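Local structure of ethanolamine utilization protein (Clostridium perfringens, 4FDZ) at residues C[58-63]-C[93-98]; C[156-161]-C[183-188]. The protein probably forms part of the protein shell of the ethanolamine-utilization bacterial microcompartment, as a trimer of tandem-BMC-domain subunits of the EutL type. All coordinates share one frame; numbering follows the deposited sequence.

In the fold
Contact 1 and contact 2 lie in different BMC domains of the same chain. Contact 1 joins the turn after helix 44-57 to helix 92-106 in the first domain. Contact 2 sets helix 154-167 on strand 185-191 in the second. The contacts lie on opposite sides of the chain's centre; their centres are about 30 Å apart and their nearest atoms about 12 Å. Contact 1 is partly buried and combines charge, water and apolar contacts. Contact 2 is buried and wholly apolar in its side chains. Both lie near subunit interfaces: Arg96 hydrogen-bonds to Leu218 of the second subunit, and Asn183 to Tyr69 of the third. A bound sodium ion is about 13 Å from the side chain of Leu161.

Contact 1: residues C[58-63]-C[93-98]; sequences AEVDVV and AEVRSG
Residues 58-60 leave helix 44-57 through an inverse gamma turn centred on Glu59 and run past the first turns of helix 92-106, with Ala58 CA 5.2 Å from Gly98 CA and Glu59 CA 5.7 Å from Glu94 CA. Glu94 carries the polar part. Its chain bends at chi2 (-61°), which, with CG beside the backbone N, sets OE2 at Glu59 N. Glu59 N donates to Glu94 OE2 at 2.9 Å, nearly straight at 171°, but from above the carboxylate plane. Glu59 OE2 and Glu94 OE1, one oxygen from each carboxylate, are 4.6 Å apart. One water donates to both oxygens, which probably eases the repulsion between them. Ala58 CB rests on the helix, 3.6 Å from both Gly98 N and Ser97 OG. Gly98 offers only backbone here. Val60 CG1 reaches the helix backbone 3.5 Å from Glu94 O and also lies over Val95 CA. Val60 also packs on Leu87 of strand 83-89, and Val95 on Ile15 of strand 10-16. The contact thus ties the start of strand 61-67, outermost of its sheet within this chain, to the helix that follows its sheet neighbour, strand 83-89.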
loop_
_atom_site.group_PDB
_atom_site.type_symbol
_atom_site.label_atom_id
_atom_site.label_comp_id
_atom_site.label_asym_id
_atom_site.label_seq_id
_atom_site.Cartn_x
_atom_site.Cartn_y
_atom_site.Cartn_z
ATOM N N ALA C 58 -18.438 27.093 -1.560
ATOM C CA ALA C 58 -17.867 27.760 -2.725
ATOM C C ALA C 58 -18.137 26.970 -3.997
ATOM O O ALA C 58 -18.592 25.813 -3.948
ATOM C CB ALA C 58 -16.353 27.946 -2.528
ATOM N N GLU C 59 -17.855 27.582 -5.139
ATOM C CA GLU C 59 -18.073 26.916 -6.409
ATOM C C GLU C 59 -16.864 26.050 -6.722
ATOM O O GLU C 59 -16.034 26.411 -7.547
ATOM C CB GLU C 59 -18.336 27.923 -7.537
ATOM C CG GLU C 59 -18.707 27.258 -8.859
ATOM C CD GLU C 59 -19.187 28.240 -9.917
ATOM O OE1 GLU C 59 -19.544 27.790 -11.028
ATOM O OE2 GLU C 59 -19.214 29.456 -9.647
ATOM N N VAL C 60 -16.766 24.915 -6.038
ATOM C CA VAL C 60 -15.682 23.964 -6.253
ATOM C C VAL C 60 -16.194 22.524 -6.237
ATOM O O VAL C 60 -17.191 22.200 -5.574
ATOM C CB VAL C 60 -14.577 24.070 -5.172
ATOM C CG1 VAL C 60 -13.894 25.402 -5.245
ATOM C CG2 VAL C 60 -15.152 23.837 -3.768
ATOM N N ASP C 61 -15.498 21.671 -6.974
ATOM C CA ASP C 61 -15.729 20.234 -6.950
ATOM C C ASP C 61 -14.495 19.550 -6.372
ATOM O O ASP C 61 -13.380 20.015 -6.580
ATOM C CB ASP C 61 -15.949 19.705 -8.366
ATOM C CG ASP C 61 -17.167 20.293 -9.038
ATOM O OD1 ASP C 61 -17.043 20.712 -10.205
ATOM O OD2 ASP C 61 -18.246 20.332 -8.412
ATOM N N VAL C 62 -14.683 18.437 -5.667
ATOM C CA VAL C 62 -13.550 17.616 -5.247
ATOM C C VAL C 62 -13.191 16.709 -6.417
ATOM O O VAL C 62 -13.995 15.860 -6.813
ATOM C CB VAL C 62 -13.892 16.763 -4.020
ATOM C CG1 VAL C 62 -12.716 15.831 -3.656
ATOM C CG2 VAL C 62 -14.271 17.661 -2.843
ATOM N N VAL C 63 -12.012 16.915 -7.004
ATOM C CA VAL C 63 -11.621 16.163 -8.194
ATOM C C VAL C 63 -10.523 15.139 -7.917
ATOM O O VAL C 63 -10.232 14.290 -8.770
ATOM C CB VAL C 63 -11.163 17.086 -9.337
ATOM C CG1 VAL C 63 -12.290 18.029 -9.724
ATOM C CG2 VAL C 63 -9.913 17.856 -8.957
ATOM N N ALA C 93 -10.349 32.708 -7.187
ATOM C CA ALA C 93 -11.140 33.216 -6.069
ATOM C C ALA C 93 -12.023 32.117 -5.463
ATOM O O ALA C 93 -12.129 31.987 -4.243
ATOM C CB ALA C 93 -11.991 34.409 -6.504
ATOM N N GLU C 94 -12.656 31.317 -6.312
ATOM C CA GLU C 94 -13.536 30.265 -5.811
ATOM C C GLU C 94 -12.731 29.179 -5.116
ATOM O O GLU C 94 -13.136 28.657 -4.072
ATOM C CB GLU C 94 -14.379 29.677 -6.938
ATOM C CG GLU C 94 -15.506 30.610 -7.417
ATOM C CD GLU C 94 -16.526 30.961 -6.326
ATOM O OE1 GLU C 94 -17.201 32.015 -6.452
ATOM O OE2 GLU C 94 -16.674 30.197 -5.346
ATOM N N VAL C 95 -11.595 28.818 -5.695
ATOM C CA VAL C 95 -10.757 27.795 -5.074
ATOM C C VAL C 95 -10.240 28.272 -3.717
ATOM O O VAL C 95 -10.196 27.524 -2.749
ATOM C CB VAL C 95 -9.584 27.418 -5.975
ATOM C CG1 VAL C 95 -8.501 26.742 -5.154
ATOM C CG2 VAL C 95 -10.077 26.513 -7.086
ATOM N N ARG C 96 -9.854 29.535 -3.660
ATOM C CA ARG C 96 -9.426 30.167 -2.424
ATOM C C ARG C 96 -10.523 30.073 -1.360
ATOM O O ARG C 96 -10.272 29.720 -0.210
ATOM C CB ARG C 96 -9.140 31.626 -2.753
ATOM C CG ARG C 96 -8.146 32.359 -1.918
ATOM C CD ARG C 96 -7.954 33.693 -2.625
ATOM N NE ARG C 96 -7.209 34.704 -1.888
ATOM C CZ ARG C 96 -7.694 35.401 -0.867
ATOM N NH1 ARG C 96 -8.922 35.166 -0.418
ATOM N NH2 ARG C 96 -6.936 36.319 -0.279
ATOM N N SER C 97 -11.752 30.385 -1.750
ATOM C CA SER C 97 -12.884 30.308 -0.835
ATOM C C SER C 97 -13.105 28.870 -0.351
ATOM O O SER C 97 -13.345 28.630 0.840
ATOM C CB SER C 97 -14.138 30.846 -1.531
ATOM O OG SER C 97 -15.243 30.831 -0.660
ATOM N N GLY C 98 -13.021 27.914 -1.274
ATOM C CA GLY C 98 -13.135 26.509 -0.928
ATOM C C GLY C 98 -12.047 26.058 0.043
ATOM O O GLY C 98 -12.318 25.328 0.990
HETATM O O HOH W 1 -18.183 31.961 -9.119
#

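Contact 2: residues C[156-161]-C[183-188]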
loop_
_atom_site.group_PDB
_atom_site.type_symbol
_atom_site.label_atom_id
_atom_site.label_comp_id
_atom_site.label_asym_id
_atom_site.label_seq_id
_atom_site.Cartn_x
_atom_site.Cartn_y
_atom_site.Cartn_z
ATOM N N GLU C 156 -12.050 -4.018 14.483
ATOM C CA GLU C 156 -12.974 -3.154 15.205
ATOM C C GLU C 156 -14.040 -2.647 14.235
ATOM O O GLU C 156 -15.227 -2.647 14.547
ATOM C CB GLU C 156 -12.243 -1.966 15.836
ATOM C CG GLU C 156 -11.194 -2.339 16.869
ATOM C CD GLU C 156 -9.798 -2.422 16.286
ATOM O OE1 GLU C 156 -9.603 -3.138 15.284
ATOM O OE2 GLU C 156 -8.892 -1.764 16.832
ATOM N N ALA C 157 -13.610 -2.245 13.044
ATOM C CA ALA C 157 -14.530 -1.697 12.058
ATOM C C ALA C 157 -15.575 -2.707 11.626
ATOM O O ALA C 157 -16.744 -2.366 11.515
ATOM C CB ALA C 157 -13.767 -1.175 10.846
ATOM N N MET C 158 -15.167 -3.946 11.349
ATOM C CA MET C 158 -16.124 -4.943 10.875
ATOM C C MET C 158 -17.137 -5.245 11.970
ATOM O O MET C 158 -18.339 -5.316 11.719
ATOM C CB MET C 158 -15.417 -6.229 10.443
ATOM C CG MET C 158 -14.473 -6.075 9.246
ATOM S SD MET C 158 -15.198 -5.333 7.757
ATOM C CE MET C 158 -14.913 -3.589 8.020
ATOM N N TYR C 159 -16.636 -5.420 13.186
ATOM C CA TYR C 159 -17.473 -5.702 14.348
ATOM C C TYR C 159 -18.440 -4.557 14.625
ATOM O O TYR C 159 -19.643 -4.771 14.809
ATOM C CB TYR C 159 -16.575 -5.928 15.555
ATOM C CG TYR C 159 -17.297 -6.312 16.825
ATOM C CD1 TYR C 159 -17.598 -7.636 17.101
ATOM C CD2 TYR C 159 -17.654 -5.351 17.757
ATOM C CE1 TYR C 159 -18.247 -7.994 18.270
ATOM C CE2 TYR C 159 -18.300 -5.697 18.932
ATOM C CZ TYR C 159 -18.594 -7.016 19.183
ATOM O OH TYR C 159 -19.235 -7.359 20.355
ATOM N N ALA C 160 -17.916 -3.336 14.629
ATOM C CA ALA C 160 -18.724 -2.165 14.965
ATOM C C ALA C 160 -19.703 -1.763 13.846
ATOM O O ALA C 160 -20.774 -1.212 14.125
ATOM C CB ALA C 160 -17.823 -1.004 15.334
ATOM N N LEU C 161 -19.341 -2.028 12.592
ATOM C CA LEU C 161 -20.267 -1.757 11.489
ATOM C C LEU C 161 -21.508 -2.634 11.617
ATOM O O LEU C 161 -22.633 -2.184 11.418
ATOM C CB LEU C 161 -19.594 -2.003 10.131
ATOM C CG LEU C 161 -18.760 -0.856 9.553
ATOM C CD1 LEU C 161 -18.176 -1.269 8.198
ATOM C CD2 LEU C 161 -19.583 0.421 9.397
ATOM N N ASN C 183 -4.558 1.499 6.374
ATOM C CA ASN C 183 -4.839 0.291 7.156
ATOM C C ASN C 183 -6.011 0.454 8.133
ATOM O O ASN C 183 -6.008 -0.098 9.231
ATOM C CB ASN C 183 -3.567 -0.208 7.856
ATOM C CG ASN C 183 -2.498 -0.621 6.859
ATOM O OD1 ASN C 183 -2.800 -1.260 5.848
ATOM N ND2 ASN C 183 -1.249 -0.236 7.118
ATOM N N PHE C 184 -7.017 1.205 7.695
ATOM C CA PHE C 184 -8.277 1.328 8.422
ATOM C C PHE C 184 -9.395 0.703 7.576
ATOM O O PHE C 184 -9.121 0.032 6.567
ATOM C CB PHE C 184 -8.562 2.802 8.764
ATOM C CG PHE C 184 -7.830 3.291 9.989
ATOM C CD1 PHE C 184 -6.466 3.525 9.948
ATOM C CD2 PHE C 184 -8.509 3.517 11.183
ATOM C CE1 PHE C 184 -5.786 3.966 11.074
ATOM C CE2 PHE C 184 -7.834 3.961 12.312
ATOM C CZ PHE C 184 -6.471 4.185 12.258
ATOM N N ALA C 185 -10.639 0.879 8.016
ATOM C CA ALA C 185 -11.800 0.329 7.321
ATOM C C ALA C 185 -13.024 1.033 7.859
ATOM O O ALA C 185 -12.924 1.805 8.809
ATOM C CB ALA C 185 -11.917 -1.166 7.564
ATOM N N GLY C 186 -14.188 0.747 7.287
ATOM C CA GLY C 186 -15.409 1.356 7.780
ATOM C C GLY C 186 -16.436 1.481 6.683
ATOM O O GLY C 186 -16.441 0.688 5.745
ATOM N N ALA C 187 -17.291 2.489 6.787
ATOM C CA ALA C 187 -18.323 2.694 5.789
ATOM C C ALA C 187 -18.978 4.051 5.934
ATOM O O ALA C 187 -18.823 4.734 6.949
ATOM C CB ALA C 187 -19.380 1.607 5.887
ATOM N N LEU C 188 -19.694 4.425 4.879
ATOM C CA LEU C 188 -20.650 5.514 4.894
ATOM C C LEU C 188 -22.053 4.909 4.919
ATOM O O LEU C 188 -22.424 4.142 4.018
ATOM C CB LEU C 188 -20.509 6.365 3.629
ATOM C CG LEU C 188 -19.167 7.038 3.364
ATOM C CD1 LEU C 188 -19.215 7.866 2.076
ATOM C CD2 LEU C 188 -18.772 7.899 4.539
#
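Leu161 lays its forked end over the backbone of Gly186 and the methyl of Ala187. Leu161 CD1 lies 3.6 Å from Gly186 O and equally near the carbonyl carbon. Leu161 CD2 meets Ala187 CB at 3.7 Å. CD1 is thus mainly over the Gly186 carbonyl and CD2 mainly against the Ala187 methyl, though both branches reach that methyl. CG stands anti to the carbonyl carbon (chi1 -84°), beside the backbone N, and the fork is directed at the strand. One helical turn earlier, Ala157 points its methyl at Ala185. Ala157 CB and Ala185 CB are 3.8 Å apart, and Ala157 CB is also 3.7 Å from Ala185 O. Met158 comes in from the flank. Its chain bends at chi2 and again at chi3 (89°), and Met158 CE ends 3.9 Å from Ala185 CB. Ala185 CB is thus touched by both Ala157 and Met158. Gly186 lies between two alanines that both point at the helix, and it presents bare backbone to Leu161. The axes of 156-161 and 185-188 approach to 7.3 Å, with 36° between their N-to-C directions. The strand meets the helix with only Ala185, Gly186 and Ala187, consistent with this close approach. Every touching residue is buried. Met158 also packs on Phe175 and Pro178, and Ala157 and Leu161 pack on Ala152 and Leu150 of the neighbouring strand 146-152. Ala160, on another side of the helix, meets Phe203 and Val207 of helix 193-212. The strand is inside its sheet, between 146-152 and 171-176. A helix lying on an antiparallel sheet in this way is the alpha/beta layering of the BMC domain, here in the second of the two in this chain.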